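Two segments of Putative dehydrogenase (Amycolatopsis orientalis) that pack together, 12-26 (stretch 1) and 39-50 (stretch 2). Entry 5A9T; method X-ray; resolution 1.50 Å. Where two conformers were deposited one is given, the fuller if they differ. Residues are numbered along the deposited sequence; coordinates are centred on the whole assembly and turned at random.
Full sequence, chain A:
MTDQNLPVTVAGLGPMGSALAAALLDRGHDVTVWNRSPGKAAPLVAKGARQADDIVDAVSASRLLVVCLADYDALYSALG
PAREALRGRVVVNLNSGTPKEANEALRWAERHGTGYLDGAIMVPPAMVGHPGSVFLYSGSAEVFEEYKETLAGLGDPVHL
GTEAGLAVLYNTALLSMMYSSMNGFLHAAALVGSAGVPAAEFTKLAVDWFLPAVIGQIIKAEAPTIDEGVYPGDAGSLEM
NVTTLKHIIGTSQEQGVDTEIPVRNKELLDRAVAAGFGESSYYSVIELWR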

# COMPACT_ATOMS: atom_id res chain seq x y z
N GLY A 12 9.35 1.59 33.20
CA GLY A 12 9.22 2.59 32.18
C GLY A 12 7.78 3.01 32.04
O GLY A 12 6.90 2.27 31.67
N LEU A 13 7.44 4.27 32.45
CA LEU A 13 6.08 4.77 32.49
C LEU A 13 5.86 6.01 31.59
O LEU A 13 4.98 6.86 31.95
CB LEU A 13 5.59 5.06 33.92
CG LEU A 13 5.69 3.87 34.87
CD1 LEU A 13 5.29 4.30 36.28
CD2 LEU A 13 4.78 2.75 34.38
N GLY A 14 6.57 6.08 30.49
CA GLY A 14 6.14 6.97 29.39
C GLY A 14 4.75 6.60 28.94
O GLY A 14 4.04 5.72 29.48
N PRO A 15 4.25 7.22 27.88
CA PRO A 15 2.86 6.95 27.44
C PRO A 15 2.63 5.45 27.07
O PRO A 15 1.60 4.89 27.41
CB PRO A 15 2.81 7.81 26.14
CG PRO A 15 3.70 8.94 26.43
CD PRO A 15 4.90 8.36 27.19
N MET A 16 3.63 4.86 26.41
CA MET A 16 3.54 3.45 26.05
C MET A 16 3.60 2.59 27.30
O MET A 16 2.76 1.71 27.52
CB MET A 16 4.56 3.03 25.03
CG MET A 16 4.25 1.59 24.58
SD MET A 16 2.66 1.28 23.80
CE MET A 16 2.99 1.85 22.21
N GLY A 17 4.61 2.75 28.17
CA GLY A 17 4.66 1.95 29.38
C GLY A 17 3.49 2.03 30.30
O GLY A 17 3.07 1.06 30.86
N SER A 18 2.98 3.26 30.40
CA SER A 18 1.79 3.42 31.14
C SER A 18 0.59 2.66 30.58
O SER A 18 -0.21 2.03 31.29
CB SER A 18 1.43 4.90 31.20
OG SER A 18 2.41 5.62 31.91
N ALA A 19 0.44 2.66 29.22
CA ALA A 19 -0.61 1.87 28.58
C ALA A 19 -0.47 0.33 28.81
O ALA A 19 -1.40 -0.36 29.03
CB ALA A 19 -0.69 2.17 27.10
N LEU A 20 0.78 -0.11 28.80
CA LEU A 20 1.05 -1.50 29.12
C LEU A 20 0.62 -1.85 30.54
O LEU A 20 -0.05 -2.83 30.78
CB LEU A 20 2.52 -1.83 28.94
CG LEU A 20 3.14 -1.63 27.56
CD1 LEU A 20 4.68 -1.68 27.45
CD2 LEU A 20 2.55 -2.55 26.53
N ALA A 21 1.02 -1.03 31.48
CA ALA A 21 0.66 -1.31 32.82
C ALA A 21 -0.86 -1.26 33.07
O ALA A 21 -1.39 -2.13 33.72
CB ALA A 21 1.36 -0.31 33.72
N ALA A 22 -1.54 -0.29 32.47
CA ALA A 22 -2.96 -0.20 32.56
C ALA A 22 -3.69 -1.39 32.00
O ALA A 22 -4.59 -1.93 32.62
CB ALA A 22 -3.47 1.07 31.93
N ALA A 23 -3.19 -1.90 30.83
CA ALA A 23 -3.76 -3.07 30.26
C ALA A 23 -3.58 -4.27 31.16
O ALA A 23 -4.44 -5.13 31.28
CB ALA A 23 -3.19 -3.27 28.87
N LEU A 24 -2.40 -4.45 31.77
CA LEU A 24 -2.19 -5.57 32.64
C LEU A 24 -3.02 -5.53 33.94
O LEU A 24 -3.55 -6.52 34.36
CB LEU A 24 -0.68 -5.68 32.96
CG LEU A 24 0.23 -5.98 31.78
CD1 LEU A 24 1.64 -5.71 32.16
CD2 LEU A 24 0.06 -7.46 31.42
N LEU A 25 -3.23 -4.34 34.39
CA LEU A 25 -4.13 -4.11 35.53
C LEU A 25 -5.57 -4.51 35.19
O LEU A 25 -6.19 -5.23 36.02
CB LEU A 25 -4.08 -2.65 36.04
CG LEU A 25 -2.85 -2.20 36.74
CD1 LEU A 25 -2.73 -0.67 36.87
CD2 LEU A 25 -2.84 -2.83 38.12
N ASP A 26 -6.03 -4.16 34.01
CA ASP A 26 -7.38 -4.47 33.53
C ASP A 26 -7.58 -5.98 33.43
O ASP A 26 -8.70 -6.49 33.53
CB ASP A 26 -7.65 -3.77 32.18
CG ASP A 26 -7.90 -2.28 32.34
OD1 ASP A 26 -8.12 -1.84 33.48
OD2 ASP A 26 -7.95 -1.56 31.35
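Stretch 2 39-50: GKAAPLVAKGAR

Two helices that run side by side in the same direction often lock together through one large apolar side chain set among small residues of the neighbour, and the packing of residues 39-50 on residues 12-26 is a compact example. The knob is Leu 44, whose CA-to-CB bond points toward the first stretch and whose side chain (chi1 m, chi2 t) sits in a hole formed by Ser 18, Ala 21, Ala 22 and Leu 25. Its CD1 lies 3.7 Å from CB of Ala 21, while its CD2 is 3.6 Å from the backbone O of Ser 18 and 4.0 Å from CB of Ala 22. Three of the four residues lining the hole are small, and the leucine reaches the backbone of the helix itself: Leu 44 CD2 is 3.7 Å from Ala 22 N.

Around this knob the backbones run as follows. Residues 15-26 form a regular helix, with Gly 14 at its N-cap position, and the short helix of the second stretch runs almost exactly parallel to it, the N-to-C directions differing by 2°. The axes approach to 10.1 Å, and the side chain of Leu 44 lies in the space between them. The closest CA pairs are Leu 13 with Lys 40, Ala 22 with Leu 44 and Leu 25 with Gly 48, with CA-CA distances of 6.2, 6.5 and 6.9 Å.

Two further leucines, both from the first stretch, extend the apolar centre along the chains. Toward the N-terminal end, Leu 13 places CD2 3.6 Å from CD1 of Leu 44 and CD1 4.0 Å from CB of Ala 41. Toward the C-terminal end, Leu 25 packs where the second helix gives way to a turn. Its CD1 is 3.6 Å from Leu 44 O, 3.8 Å from Lys 47 CB and 4.0 Å from Ala 49 CB, and its CD2 is 3.6 Å from Ala 49 N. Gly 48 makes that turn with a positive phi of 114°, and Ala 49 N closes it by donating to Leu 44 O at 3.1 Å. Arg 50, beyond the turn, is in extended conformation and takes no part in the contact.

At the margins lie two lysines of the second stretch. Lys 40 brings CD to 3.4 Å from Leu 13 O, and its CB is 4.0 Å from Leu 13 CB; the chain is modelled no farther than CD. Lys 47 stretches back along the first helix, so that its NZ comes within 3.7 Å of Ala 22 CB and makes no hydrogen bond to the first stretch. No direct hydrogen bond joins the modelled atoms of the two stretches. A water supplies the polar link instead, donating to Ser 18 OG at 2.7 Å and to Lys 40 O at 2.6 Å, and so bridges the first helix to the backbone of the second stretch.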

# COMPACT_ATOMS: atom_id res chain seq x y z
N GLY A 39 6.29 10.72 39.61
CA GLY A 39 5.19 11.52 39.10
C GLY A 39 4.42 10.87 38.03
O GLY A 39 3.40 11.41 37.59
N LYS A 40 4.92 9.73 37.52
CA LYS A 40 4.17 9.08 36.45
C LYS A 40 3.39 7.88 36.88
O LYS A 40 2.55 7.32 36.11
CB LYS A 40 5.14 8.78 35.26
CG LYS A 40 5.78 9.98 34.55
CD LYS A 40 6.51 9.59 33.26
N ALA A 41 3.60 7.42 38.11
CA ALA A 41 2.86 6.30 38.66
C ALA A 41 1.46 6.50 39.17
O ALA A 41 0.68 5.57 39.37
CB ALA A 41 3.73 5.57 39.69
N ALA A 42 1.07 7.77 39.53
CA ALA A 42 -0.16 7.88 40.33
C ALA A 42 -1.40 7.37 39.67
O ALA A 42 -2.26 6.70 40.32
CB ALA A 42 -0.38 9.34 40.79
N PRO A 43 -1.55 7.65 38.33
CA PRO A 43 -2.74 7.14 37.65
C PRO A 43 -2.76 5.62 37.63
O PRO A 43 -3.83 5.02 37.71
CB PRO A 43 -2.66 7.78 36.22
CG PRO A 43 -1.44 8.57 36.17
CD PRO A 43 -0.68 8.47 37.47
N LEU A 44 -1.56 4.97 37.62
CA LEU A 44 -1.59 3.50 37.71
C LEU A 44 -1.83 2.90 39.05
O LEU A 44 -2.53 1.96 39.26
CB LEU A 44 -0.25 2.93 37.17
CG LEU A 44 -0.03 3.30 35.69
CD1 LEU A 44 1.36 3.10 35.28
CD2 LEU A 44 -1.04 2.56 34.79
N VAL A 45 -1.27 3.58 40.06
CA VAL A 45 -1.58 3.25 41.46
C VAL A 45 -3.09 3.40 41.86
O VAL A 45 -3.66 2.52 42.48
CB VAL A 45 -0.64 4.10 42.36
CG1 VAL A 45 -0.99 3.95 43.80
CG2 VAL A 45 0.79 3.63 42.26
N ALA A 46 -3.68 4.39 41.26
CA ALA A 46 -5.12 4.59 41.47
C ALA A 46 -5.91 3.49 40.84
O ALA A 46 -6.98 3.14 41.34
CB ALA A 46 -5.52 5.95 40.97
N LYS A 47 -5.35 2.80 39.80
CA LYS A 47 -5.92 1.58 39.27
C LYS A 47 -5.49 0.23 39.91
O LYS A 47 -5.85 -0.83 39.38
CB LYS A 47 -5.66 1.60 37.74
CG LYS A 47 -6.57 2.57 36.97
CD LYS A 47 -6.24 2.67 35.47
CE LYS A 47 -4.97 3.49 35.25
NZ LYS A 47 -4.75 4.01 33.86
N GLY A 48 -4.71 0.17 41.01
CA GLY A 48 -4.36 -1.05 41.69
C GLY A 48 -2.85 -1.40 41.63
O GLY A 48 -2.43 -2.26 42.35
N ALA A 49 -2.09 -0.61 40.91
CA ALA A 49 -0.63 -0.83 40.84
C ALA A 49 0.10 -0.46 42.08
O ALA A 49 -0.41 0.44 42.83
CB ALA A 49 0.00 -0.14 39.68
N ARG A 50 1.21 -1.10 42.37
CA ARG A 50 2.11 -0.70 43.45
C ARG A 50 3.30 -0.06 42.87
O ARG A 50 3.94 -0.65 41.99
CB ARG A 50 2.47 -1.85 44.30
CG ARG A 50 1.19 -2.30 45.00
CD ARG A 50 1.59 -3.28 46.09
NE ARG A 50 0.48 -3.73 46.90
CZ ARG A 50 0.64 -4.69 47.80
NH1 ARG A 50 1.84 -5.23 48.00
NH2 ARG A 50 -0.40 -5.10 48.51
O HOH W 1 1.61 7.56 33.67